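BauA (Acinetobacter baumannii, PDB 6HCP) takes up ferric preacinetobactin across the outer membrane as a TonB-dependent siderophore transporter. Local coordinates at residues 99-104 with 126-131; 237-242 with 295-300; 268-273 with 394-399; 444-449 with 460-465. All coordinates share one frame; numbering follows the deposited sequence.

How the contacts relate
Two parts of a TonB-dependent receptor are sampled here: contact 1 ties two loops of the plug domain, while contacts 2, 3 and 4 belong to the barrel and its connecting loops. Contact 1 lies near the middle of the chain, its centre about 25 Å from that of contact 3, 27 Å from contact 4 and 34 Å from contact 2. Contacts 2 and 3 fall on opposite sides of the chain's centre, about 58 Å apart between centres, although their segments alternate along the sequence. Contacts 2 and 4 are both pairings of neighbouring antiparallel barrel strands, about 31 Å apart between centres; each has an ethanediol, probably from the crystallisation liquor, on a charged side chain.

Contact 1. Residues 99-104 with 126-131; sequences GWSENY and PFYRTS
W100 lays the CZ3 corner of its indole over one face of the Y128 ring, displaced toward the rim, in a T-shaped (edge-to-face) stack. CZ3 stands 3.9 Å from Y128 CZ, with the planes at 74°. The CB of W100 sets off away from 126-131; CG, lodged between the backbone N and the carbonyl carbon (chi1 50°), begins the indole's return. F127 CD2 sits over the centre of the opposite face of Y128, which is therefore held between two aromatic edges, while S101 CB packs 3.5 Å from Y128 CB.

Polar bonds fix the rest. The guanidinium of R129 grips a single oxygen end-on: NH2 reaches G99 O at 2.8 Å, nearly along the C=O axis, and NH1 reaches the same G99 O at 3.0 Å from above the carbonyl plane. That oxygen lies in the guanidinium plane. Alongside, E102 N donates to Y128 O at 2.9 Å, and T130 N returns a nearly straight bond (176°) to E102 OE2. The carboxylate thus serves a backbone N-H rather than R129; its OE1 is taken by T81 OG1.

Both segments are loops of the plug domain, set against the barrel wall: R129 NH2 forms a salt bridge with D249 of strand 238-252, W100 and F127 touch strand 302-318, and E102 reaches helix 81-84 through T81.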
# COMPACT_ATOMS: atom_id res chain seq x y z
N GLY A 99 -20.97 4.15 -10.88
CA GLY A 99 -22.41 3.97 -10.93
C GLY A 99 -23.00 4.66 -12.14
O GLY A 99 -22.33 5.44 -12.84
N TRP A 100 -24.29 4.39 -12.39
CA TRP A 100 -24.99 5.01 -13.51
C TRP A 100 -25.41 6.45 -13.20
O TRP A 100 -25.80 7.19 -14.09
CB TRP A 100 -26.18 4.13 -13.92
CG TRP A 100 -27.06 3.71 -12.80
CD1 TRP A 100 -27.02 2.55 -12.09
CD2 TRP A 100 -28.18 4.45 -12.27
NE1 TRP A 100 -28.01 2.52 -11.15
CE2 TRP A 100 -28.78 3.64 -11.29
CE3 TRP A 100 -28.77 5.68 -12.59
CZ2 TRP A 100 -29.87 4.07 -10.54
CZ3 TRP A 100 -29.85 6.11 -11.85
CH2 TRP A 100 -30.38 5.32 -10.82
N SER A 101 -25.29 6.87 -11.94
CA SER A 101 -25.46 8.26 -11.55
C SER A 101 -24.68 8.52 -10.27
O SER A 101 -24.32 7.57 -9.57
CB SER A 101 -26.92 8.65 -11.34
OG SER A 101 -27.39 8.22 -10.07
N GLU A 102 -24.55 9.80 -9.91
CA GLU A 102 -24.13 10.17 -8.56
C GLU A 102 -25.28 9.86 -7.60
O GLU A 102 -26.43 9.68 -8.02
CB GLU A 102 -23.78 11.66 -8.46
CG GLU A 102 -22.71 12.13 -9.43
CD GLU A 102 -22.20 13.54 -9.16
OE1 GLU A 102 -21.91 13.81 -7.98
OE2 GLU A 102 -22.09 14.37 -10.13
N ASN A 103 -24.94 9.70 -6.33
CA ASN A 103 -25.95 9.38 -5.32
C ASN A 103 -25.54 9.99 -3.99
O ASN A 103 -24.55 9.59 -3.39
CB ASN A 103 -26.14 7.88 -5.16
CG ASN A 103 -27.27 7.55 -4.19
OD1 ASN A 103 -28.32 8.17 -4.25
ND2 ASN A 103 -27.05 6.62 -3.28
N TYR A 104 -26.29 11.00 -3.53
CA TYR A 104 -26.03 11.58 -2.23
C TYR A 104 -27.34 12.01 -1.54
O TYR A 104 -28.37 12.20 -2.17
CB TYR A 104 -25.07 12.78 -2.33
CG TYR A 104 -25.44 13.81 -3.36
CD1 TYR A 104 -26.27 14.88 -3.06
CD2 TYR A 104 -24.91 13.76 -4.64
CE1 TYR A 104 -26.67 15.78 -4.03
CE2 TYR A 104 -25.27 14.68 -5.61
CZ TYR A 104 -26.16 15.69 -5.31
OH TYR A 104 -26.53 16.59 -6.29
N PRO A 126 -26.31 18.55 -16.14
CA PRO A 126 -26.35 17.15 -16.56
C PRO A 126 -27.27 16.31 -15.66
O PRO A 126 -27.37 16.57 -14.47
CB PRO A 126 -24.88 16.72 -16.47
CG PRO A 126 -24.13 18.00 -16.73
CD PRO A 126 -24.93 19.05 -15.99
N PHE A 127 -27.94 15.33 -16.27
CA PHE A 127 -29.05 14.63 -15.62
C PHE A 127 -28.58 13.80 -14.41
O PHE A 127 -29.22 13.81 -13.38
CB PHE A 127 -29.74 13.73 -16.64
CG PHE A 127 -31.15 13.32 -16.28
CD1 PHE A 127 -32.21 14.21 -16.44
CD2 PHE A 127 -31.43 12.03 -15.86
CE1 PHE A 127 -33.51 13.79 -16.22
CE2 PHE A 127 -32.73 11.63 -15.60
CZ PHE A 127 -33.78 12.52 -15.77
N TYR A 128 -27.46 13.08 -14.55
CA TYR A 128 -27.10 12.04 -13.57
C TYR A 128 -25.68 12.22 -13.01
O TYR A 128 -25.39 11.71 -11.93
CB TYR A 128 -27.20 10.65 -14.20
CG TYR A 128 -28.57 10.03 -14.23
CD1 TYR A 128 -29.53 10.31 -13.27
CD2 TYR A 128 -28.92 9.20 -15.28
CE1 TYR A 128 -30.76 9.67 -13.28
CE2 TYR A 128 -30.13 8.52 -15.28
CZ TYR A 128 -31.07 8.80 -14.32
OH TYR A 128 -32.26 8.16 -14.37
N ARG A 129 -24.75 12.80 -13.78
CA ARG A 129 -23.40 13.06 -13.24
C ARG A 129 -22.81 14.28 -13.92
O ARG A 129 -22.92 14.43 -15.12
CB ARG A 129 -22.49 11.84 -13.44
CG ARG A 129 -21.04 12.04 -12.98
CD ARG A 129 -20.45 10.76 -12.41
NE ARG A 129 -20.51 9.67 -13.35
CZ ARG A 129 -21.07 8.50 -13.14
NH1 ARG A 129 -21.30 8.07 -11.90
NH2 ARG A 129 -21.26 7.71 -14.18
N THR A 130 -22.20 15.15 -13.11
CA THR A 130 -21.65 16.40 -13.55
C THR A 130 -20.16 16.45 -13.19
O THR A 130 -19.82 16.54 -12.01
CB THR A 130 -22.42 17.59 -12.96
OG1 THR A 130 -23.77 17.51 -13.42
CG2 THR A 130 -21.82 18.92 -13.37
N SER A 131 -19.31 16.57 -14.21
CA SER A 131 -17.88 16.85 -13.99
C SER A 131 -17.70 18.35 -13.77
O SER A 131 -18.36 19.17 -14.41
CB SER A 131 -17.01 16.32 -15.13
OG SER A 131 -15.64 16.25 -14.72

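Contact 2. Residues 237-242 with 295-300; sequences NARVFV and EYDFSD. With EDO (1,2-ethanediol), chain V.
The guanidinium of R239 is met at its edge, in plane, by two carboxylates, in a salt-bridge network. E295 holds it side-on, OE1 accepting at 3.0 Å from R239 NE, which lies above the carboxylate plane, and also from R239 NH1 on its anti lone pair. D297 holds it end-on: its OD1 receives NH1 of R239 at 2.8 Å, and its OD2 receives NH2 of R239 at 2.9 Å, both on the syn side but tilted out of the carboxylate plane. The carboxylate of D297 lies 28° from the guanidinium plane, that of E295 as much as 71°. A bend at chi3 (-65°) puts R239 NE within reach of E295. The arginine charge probably offsets the repulsion between the two acids.

E295 OE2 meanwhile accepts from both hydroxyls of an ethanediol, and a water joins D297 OD2 to N237 ND2. A238 CB leans obliquely on the Y296 ring, 3.9 Å from CD1.

R239 and E295 form a hydrogen-bonded pair, and D297 N donates to N237 O. Strands 238-252 and 282-297 pair antiparallel as neighbours in the beta-barrel of a TonB-dependent receptor. At this end each turns tightly into its other neighbour, 221-234 and 302-318, consistent with the periplasmic rim.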
# COMPACT_ATOMS: atom_id res chain seq x y z
N ASN A 237 -26.22 49.92 -16.67
CA ASN A 237 -27.44 49.67 -15.90
C ASN A 237 -28.03 48.30 -16.26
O ASN A 237 -29.16 48.00 -15.88
CB ASN A 237 -28.47 50.76 -16.14
CG ASN A 237 -28.01 52.10 -15.61
OD1 ASN A 237 -27.93 53.07 -16.37
ND2 ASN A 237 -27.55 52.12 -14.37
N ALA A 238 -27.30 47.50 -17.03
CA ALA A 238 -27.78 46.22 -17.51
C ALA A 238 -26.60 45.24 -17.62
O ALA A 238 -25.44 45.66 -17.80
CB ALA A 238 -28.48 46.39 -18.84
N ARG A 239 -26.90 43.94 -17.52
CA ARG A 239 -25.89 42.86 -17.58
C ARG A 239 -26.53 41.63 -18.23
O ARG A 239 -27.72 41.38 -18.05
CB ARG A 239 -25.40 42.53 -16.17
CG ARG A 239 -24.71 43.68 -15.47
CD ARG A 239 -24.63 43.46 -13.98
NE ARG A 239 -25.95 43.47 -13.39
CZ ARG A 239 -26.65 44.56 -13.11
NH1 ARG A 239 -27.81 44.45 -12.50
NH2 ARG A 239 -26.16 45.76 -13.40
N VAL A 240 -25.75 40.92 -19.05
CA VAL A 240 -26.20 39.67 -19.67
C VAL A 240 -25.12 38.60 -19.47
O VAL A 240 -23.94 38.89 -19.58
CB VAL A 240 -26.52 39.84 -21.16
CG1 VAL A 240 -26.89 38.52 -21.80
CG2 VAL A 240 -27.62 40.87 -21.36
N PHE A 241 -25.56 37.39 -19.10
CA PHE A 241 -24.68 36.22 -18.90
C PHE A 241 -25.23 35.06 -19.72
O PHE A 241 -26.40 34.74 -19.62
CB PHE A 241 -24.64 35.81 -17.42
CG PHE A 241 -24.19 36.88 -16.48
CD1 PHE A 241 -22.86 37.03 -16.16
CD2 PHE A 241 -25.12 37.72 -15.87
CE1 PHE A 241 -22.46 38.00 -15.25
CE2 PHE A 241 -24.71 38.67 -14.95
CZ PHE A 241 -23.38 38.85 -14.69
N VAL A 242 -24.39 34.45 -20.56
CA VAL A 242 -24.78 33.31 -21.34
C VAL A 242 -23.83 32.16 -21.01
O VAL A 242 -22.61 32.35 -20.91
CB VAL A 242 -24.75 33.64 -22.85
CG1 VAL A 242 -25.03 32.41 -23.69
CG2 VAL A 242 -25.72 34.76 -23.19
N GLU A 295 -30.22 41.19 -16.54
CA GLU A 295 -30.62 42.06 -15.44
C GLU A 295 -30.69 43.51 -15.94
O GLU A 295 -29.90 43.93 -16.80
CB GLU A 295 -29.62 41.96 -14.29
CG GLU A 295 -29.44 40.55 -13.75
CD GLU A 295 -28.40 40.42 -12.66
OE1 GLU A 295 -27.80 41.45 -12.27
OE2 GLU A 295 -28.13 39.28 -12.25
N TYR A 296 -31.65 44.26 -15.40
CA TYR A 296 -31.84 45.68 -15.74
C TYR A 296 -32.15 46.47 -14.47
O TYR A 296 -33.12 46.19 -13.77
CB TYR A 296 -32.93 45.87 -16.80
CG TYR A 296 -33.02 47.28 -17.32
CD1 TYR A 296 -32.09 47.76 -18.23
CD2 TYR A 296 -33.86 48.20 -16.73
CE1 TYR A 296 -32.07 49.09 -18.61
CE2 TYR A 296 -33.89 49.52 -17.13
CZ TYR A 296 -32.98 49.97 -18.07
OH TYR A 296 -33.01 51.28 -18.47
N ASP A 297 -31.27 47.43 -14.16
CA ASP A 297 -31.44 48.29 -13.00
C ASP A 297 -32.24 49.53 -13.40
O ASP A 297 -31.75 50.36 -14.16
CB ASP A 297 -30.09 48.75 -12.45
CG ASP A 297 -29.13 47.62 -12.13
OD1 ASP A 297 -29.62 46.52 -11.81
OD2 ASP A 297 -27.92 47.83 -12.28
N PHE A 298 -33.50 49.60 -12.97
CA PHE A 298 -34.34 50.77 -13.19
C PHE A 298 -33.85 51.93 -12.33
O PHE A 298 -33.88 53.07 -12.74
CB PHE A 298 -35.81 50.44 -12.89
CG PHE A 298 -36.45 49.54 -13.91
CD1 PHE A 298 -36.93 50.05 -15.11
CD2 PHE A 298 -36.58 48.18 -13.67
CE1 PHE A 298 -37.50 49.21 -16.06
CE2 PHE A 298 -37.18 47.35 -14.61
CZ PHE A 298 -37.62 47.86 -15.81
N SER A 299 -33.42 51.61 -11.11
CA SER A 299 -32.90 52.53 -10.13
C SER A 299 -32.16 51.72 -9.07
O SER A 299 -32.18 50.49 -9.14
CB SER A 299 -34.01 53.34 -9.50
OG SER A 299 -34.77 52.54 -8.60
N ASP A 300 -31.65 52.38 -8.03
CA ASP A 300 -31.01 51.67 -6.93
C ASP A 300 -32.07 50.99 -6.05
O ASP A 300 -31.73 50.31 -5.08
CB ASP A 300 -30.11 52.60 -6.10
CG ASP A 300 -30.81 53.86 -5.62
OD1 ASP A 300 -32.04 53.80 -5.39
OD2 ASP A 300 -30.13 54.90 -5.53
C1 EDO V . -30.66 36.44 -11.35
O1 EDO V . -30.38 37.84 -11.44
C2 EDO V . -30.09 35.80 -12.60
O2 EDO V . -29.19 36.76 -13.18
O HOH W 1 -26.77 50.29 -12.35

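Contact 3. Residues 268-273 with 394-399; sequences KPPKAD and NIYDPN
A type I beta turn from N394 to D397, in the loop that follows strand 391-394, brings I395 and Y396 against the proline-rich loop 268-273. The turn carries its own brace, an Asx turn in which N394 OD1 accepts from Y396 N at 2.9 Å. Across the contact, the hydroxyl of Y396 donates to K268 O at 2.6 Å, in the carbonyl plane and on a lone pair. A chi1 of 68° sets I395 CG1 between its backbone N and carbonyl carbon, where it lies over the centre of one face of the Y396 ring, 3.6 Å above the plane, and also meets P270 CG; the two neighbours thus present a joint surface to the opposite loop.

P270 fills the angle between them. Its CG touches I395 CG1 and Y396 CE1, each at 4.0 Å, and comes within 3.5 Å of I395 O, while the P270 and I395 side chains cross at about a right angle. The hydroxyl bond therefore fixes the far end of the tyrosine, and the proline packs beside its CD1-CE1 side.

This patch also meets other copies of the protein. K268 NZ forms a salt bridge with D219 of the third subunit, whose P398 packs on K268 and Y396. Within the chain, W682 of strand 682-683 touches P269 and P270, and I395, just past strand 391-394, bonds through its backbone to G330, just before strand 331-358.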
# COMPACT_ATOMS: atom_id res chain seq x y z
N LYS A 268 -19.95 -11.38 3.64
CA LYS A 268 -18.84 -10.47 3.74
C LYS A 268 -18.51 -9.89 2.37
O LYS A 268 -18.59 -10.57 1.35
CB LYS A 268 -17.64 -11.18 4.36
CG LYS A 268 -17.83 -11.46 5.84
CD LYS A 268 -16.51 -11.58 6.59
CE LYS A 268 -16.65 -12.37 7.87
NZ LYS A 268 -17.60 -11.69 8.77
N PRO A 269 -18.18 -8.58 2.30
CA PRO A 269 -17.88 -7.94 1.03
C PRO A 269 -16.63 -8.54 0.41
O PRO A 269 -15.66 -8.83 1.10
CB PRO A 269 -17.70 -6.46 1.37
CG PRO A 269 -17.42 -6.43 2.85
CD PRO A 269 -18.10 -7.65 3.44
N PRO A 270 -16.66 -8.82 -0.91
CA PRO A 270 -15.45 -9.11 -1.68
C PRO A 270 -14.49 -7.92 -1.60
O PRO A 270 -14.87 -6.83 -1.15
CB PRO A 270 -15.95 -9.28 -3.12
CG PRO A 270 -17.42 -9.54 -2.98
CD PRO A 270 -17.86 -8.78 -1.75
N LYS A 271 -13.29 -8.10 -2.14
CA LYS A 271 -12.31 -7.01 -2.10
C LYS A 271 -12.87 -5.81 -2.86
O LYS A 271 -13.66 -5.95 -3.82
CB LYS A 271 -10.95 -7.49 -2.61
CG LYS A 271 -10.91 -8.08 -4.00
CD LYS A 271 -9.49 -8.54 -4.38
CE LYS A 271 -9.42 -9.17 -5.75
NZ LYS A 271 -9.87 -8.23 -6.81
N ALA A 272 -12.38 -4.63 -2.48
CA ALA A 272 -13.01 -3.36 -2.81
C ALA A 272 -13.02 -3.10 -4.32
O ALA A 272 -13.89 -2.37 -4.80
CB ALA A 272 -12.34 -2.24 -2.05
N ASP A 273 -12.08 -3.70 -5.09
CA ASP A 273 -12.00 -3.40 -6.51
C ASP A 273 -12.81 -4.41 -7.35
O ASP A 273 -12.77 -4.36 -8.56
CB ASP A 273 -10.54 -3.31 -7.01
CG ASP A 273 -9.71 -4.56 -6.76
OD1 ASP A 273 -10.24 -5.52 -6.18
OD2 ASP A 273 -8.51 -4.54 -7.10
N ASN A 394 -20.62 -15.98 -8.97
CA ASN A 394 -20.38 -15.96 -7.53
C ASN A 394 -19.62 -14.66 -7.22
O ASN A 394 -18.67 -14.32 -7.94
CB ASN A 394 -19.63 -17.23 -7.09
CG ASN A 394 -19.43 -17.31 -5.60
OD1 ASN A 394 -18.71 -16.50 -5.00
ND2 ASN A 394 -20.10 -18.26 -4.97
N ILE A 395 -20.02 -13.96 -6.16
CA ILE A 395 -19.44 -12.64 -5.88
C ILE A 395 -17.94 -12.75 -5.56
O ILE A 395 -17.24 -11.75 -5.68
CB ILE A 395 -20.17 -11.89 -4.75
CG1 ILE A 395 -19.98 -12.55 -3.39
CG2 ILE A 395 -21.64 -11.71 -5.09
CD1 ILE A 395 -20.60 -11.79 -2.24
N TYR A 396 -17.49 -13.91 -5.10
CA TYR A 396 -16.09 -14.07 -4.75
C TYR A 396 -15.26 -14.63 -5.92
O TYR A 396 -14.06 -14.83 -5.76
CB TYR A 396 -15.96 -14.98 -3.53
CG TYR A 396 -16.71 -14.49 -2.32
CD1 TYR A 396 -16.36 -13.31 -1.69
CD2 TYR A 396 -17.81 -15.18 -1.84
CE1 TYR A 396 -17.08 -12.82 -0.63
CE2 TYR A 396 -18.52 -14.72 -0.73
CZ TYR A 396 -18.17 -13.52 -0.15
OH TYR A 396 -18.86 -13.08 0.95
N ASP A 397 -15.88 -14.95 -7.05
CA ASP A 397 -15.13 -15.50 -8.21
C ASP A 397 -14.27 -14.39 -8.80
O ASP A 397 -14.79 -13.35 -9.24
CB ASP A 397 -16.06 -16.13 -9.25
CG ASP A 397 -15.41 -16.97 -10.35
OD1 ASP A 397 -14.18 -16.93 -10.54
OD2 ASP A 397 -16.17 -17.58 -11.11
N PRO A 398 -12.96 -14.64 -9.02
CA PRO A 398 -12.10 -13.63 -9.64
C PRO A 398 -12.29 -13.59 -11.15
O PRO A 398 -11.86 -12.66 -11.77
CB PRO A 398 -10.67 -14.05 -9.27
CG PRO A 398 -10.85 -15.04 -8.14
CD PRO A 398 -12.18 -15.72 -8.40
N ASN A 399 -12.95 -14.62 -11.72
CA ASN A 399 -13.10 -14.69 -13.16
C ASN A 399 -14.52 -15.09 -13.52
O ASN A 399 -14.73 -16.05 -14.26
CB ASN A 399 -12.11 -15.68 -13.80
CG ASN A 399 -12.01 -15.47 -15.29
OD1 ASN A 399 -11.83 -14.33 -15.73
ND2 ASN A 399 -12.20 -16.51 -16.08

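Contact 4. Residues 444-449 with 460-465; sequences HQTVKA and AKSATT. With EDO (1,2-ethanediol), chain Y.
H444 with T464 and T446 with S462 are the cross-strand pairs on one face of a beta hairpin, strands 436-451 and 461-473 of the barrel. The tight part is the backbone ladder between them. Q445 faces A463, and V447 faces K461, as hydrogen-bonded pairs; Q445 N meets A463 O at 2.8 Å, and V447 N meets K461 O at 2.9 Å. CA-H...O contacts interleave with these bonds, as between S462 CA and Q445 O at 3.1 Å. Q445 and V447, on the other face, are buried, and V447 touches M151 of the plug domain.

The contact loosens toward its end. A460 is exposed and meets K448 in apolar packing, A460 CB standing 4.0 Å from K448 CB. The K461 chain bends at chi2 (-65°) and leads away from the other strand, its NZ donating to O1 of an ethanediol.

On the H444 face, T446 OG1 and S462 OG share a hydrogen bond of 2.8 Å. The imidazole, its CG anti to the backbone N (chi1 -175°), meets T464 OG1 at its edge, near the ring plane, in a hydrogen bond of 2.8 Å from ND1. At the other nitrogen, a water lies 2.7 Å from H444 NE2 and bridges to S462 OG.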
# COMPACT_ATOMS: atom_id res chain seq x y z
N HIS A 444 -46.72 29.90 -4.80
CA HIS A 444 -47.80 29.08 -5.29
C HIS A 444 -47.24 28.27 -6.46
O HIS A 444 -46.68 28.82 -7.39
CB HIS A 444 -49.01 29.93 -5.73
CG HIS A 444 -50.19 29.11 -6.14
ND1 HIS A 444 -50.99 28.47 -5.22
CD2 HIS A 444 -50.71 28.83 -7.36
CE1 HIS A 444 -51.90 27.76 -5.85
NE2 HIS A 444 -51.79 28.00 -7.16
N GLN A 445 -47.36 26.95 -6.34
CA GLN A 445 -46.69 25.99 -7.22
C GLN A 445 -47.75 25.13 -7.92
O GLN A 445 -48.63 24.60 -7.26
CB GLN A 445 -45.77 25.10 -6.38
CG GLN A 445 -45.05 24.02 -7.19
CD GLN A 445 -43.86 24.59 -7.91
OE1 GLN A 445 -43.00 25.24 -7.32
NE2 GLN A 445 -43.81 24.35 -9.21
N THR A 446 -47.58 24.94 -9.23
CA THR A 446 -48.41 24.03 -9.99
C THR A 446 -47.54 22.96 -10.66
O THR A 446 -46.44 23.23 -11.08
CB THR A 446 -49.26 24.80 -11.02
OG1 THR A 446 -50.02 25.78 -10.30
CG2 THR A 446 -50.24 23.90 -11.75
N VAL A 447 -48.13 21.78 -10.90
CA VAL A 447 -47.45 20.69 -11.59
C VAL A 447 -48.47 19.84 -12.35
O VAL A 447 -49.58 19.58 -11.85
CB VAL A 447 -46.66 19.83 -10.60
CG1 VAL A 447 -47.54 19.24 -9.53
CG2 VAL A 447 -45.87 18.73 -11.29
N LYS A 448 -48.06 19.36 -13.52
CA LYS A 448 -48.81 18.38 -14.27
C LYS A 448 -47.85 17.41 -14.96
O LYS A 448 -46.96 17.85 -15.66
CB LYS A 448 -49.67 19.06 -15.34
CG LYS A 448 -50.60 18.12 -16.09
CD LYS A 448 -51.53 18.80 -17.05
CE LYS A 448 -52.42 17.79 -17.74
NZ LYS A 448 -53.27 18.42 -18.78
N ALA A 449 -48.17 16.12 -14.87
CA ALA A 449 -47.44 15.06 -15.59
C ALA A 449 -48.41 14.34 -16.53
O ALA A 449 -49.59 14.11 -16.19
CB ALA A 449 -46.80 14.08 -14.62
N ALA A 460 -53.57 18.94 -13.75
CA ALA A 460 -52.68 19.82 -12.96
C ALA A 460 -53.17 19.89 -11.52
O ALA A 460 -54.36 19.82 -11.26
CB ALA A 460 -52.61 21.20 -13.57
N LYS A 461 -52.22 20.01 -10.59
CA LYS A 461 -52.52 20.20 -9.19
C LYS A 461 -51.60 21.31 -8.66
O LYS A 461 -50.55 21.57 -9.24
CB LYS A 461 -52.32 18.91 -8.39
CG LYS A 461 -53.25 17.76 -8.76
CD LYS A 461 -54.72 18.02 -8.47
CE LYS A 461 -55.61 17.00 -9.15
NZ LYS A 461 -57.03 17.23 -8.85
N SER A 462 -51.98 21.92 -7.54
CA SER A 462 -51.30 23.11 -7.03
C SER A 462 -51.17 22.99 -5.52
O SER A 462 -51.98 22.31 -4.85
CB SER A 462 -52.04 24.39 -7.40
OG SER A 462 -52.09 24.55 -8.80
N ALA A 463 -50.24 23.78 -4.98
CA ALA A 463 -50.12 23.99 -3.57
C ALA A 463 -49.51 25.37 -3.32
O ALA A 463 -48.78 25.90 -4.16
CB ALA A 463 -49.29 22.91 -2.94
N THR A 464 -49.71 25.86 -2.10
CA THR A 464 -49.16 27.13 -1.65
C THR A 464 -48.27 26.87 -0.44
O THR A 464 -48.70 26.18 0.49
CB THR A 464 -50.26 28.13 -1.29
OG1 THR A 464 -51.15 28.23 -2.40
CG2 THR A 464 -49.71 29.50 -0.98
N THR A 465 -47.02 27.36 -0.51
CA THR A 465 -46.00 27.05 0.45
C THR A 465 -45.48 28.35 1.07
O THR A 465 -44.95 29.21 0.38
CB THR A 465 -44.90 26.19 -0.18
OG1 THR A 465 -44.04 25.78 0.88
CG2 THR A 465 -44.11 26.88 -1.28
C1 EDO Y . -59.18 14.47 -10.43
O1 EDO Y . -58.95 15.87 -10.56
C2 EDO Y . -57.81 13.87 -10.29
O2 EDO Y . -57.47 13.84 -8.85
O HOH W 2 -53.51 26.97 -8.93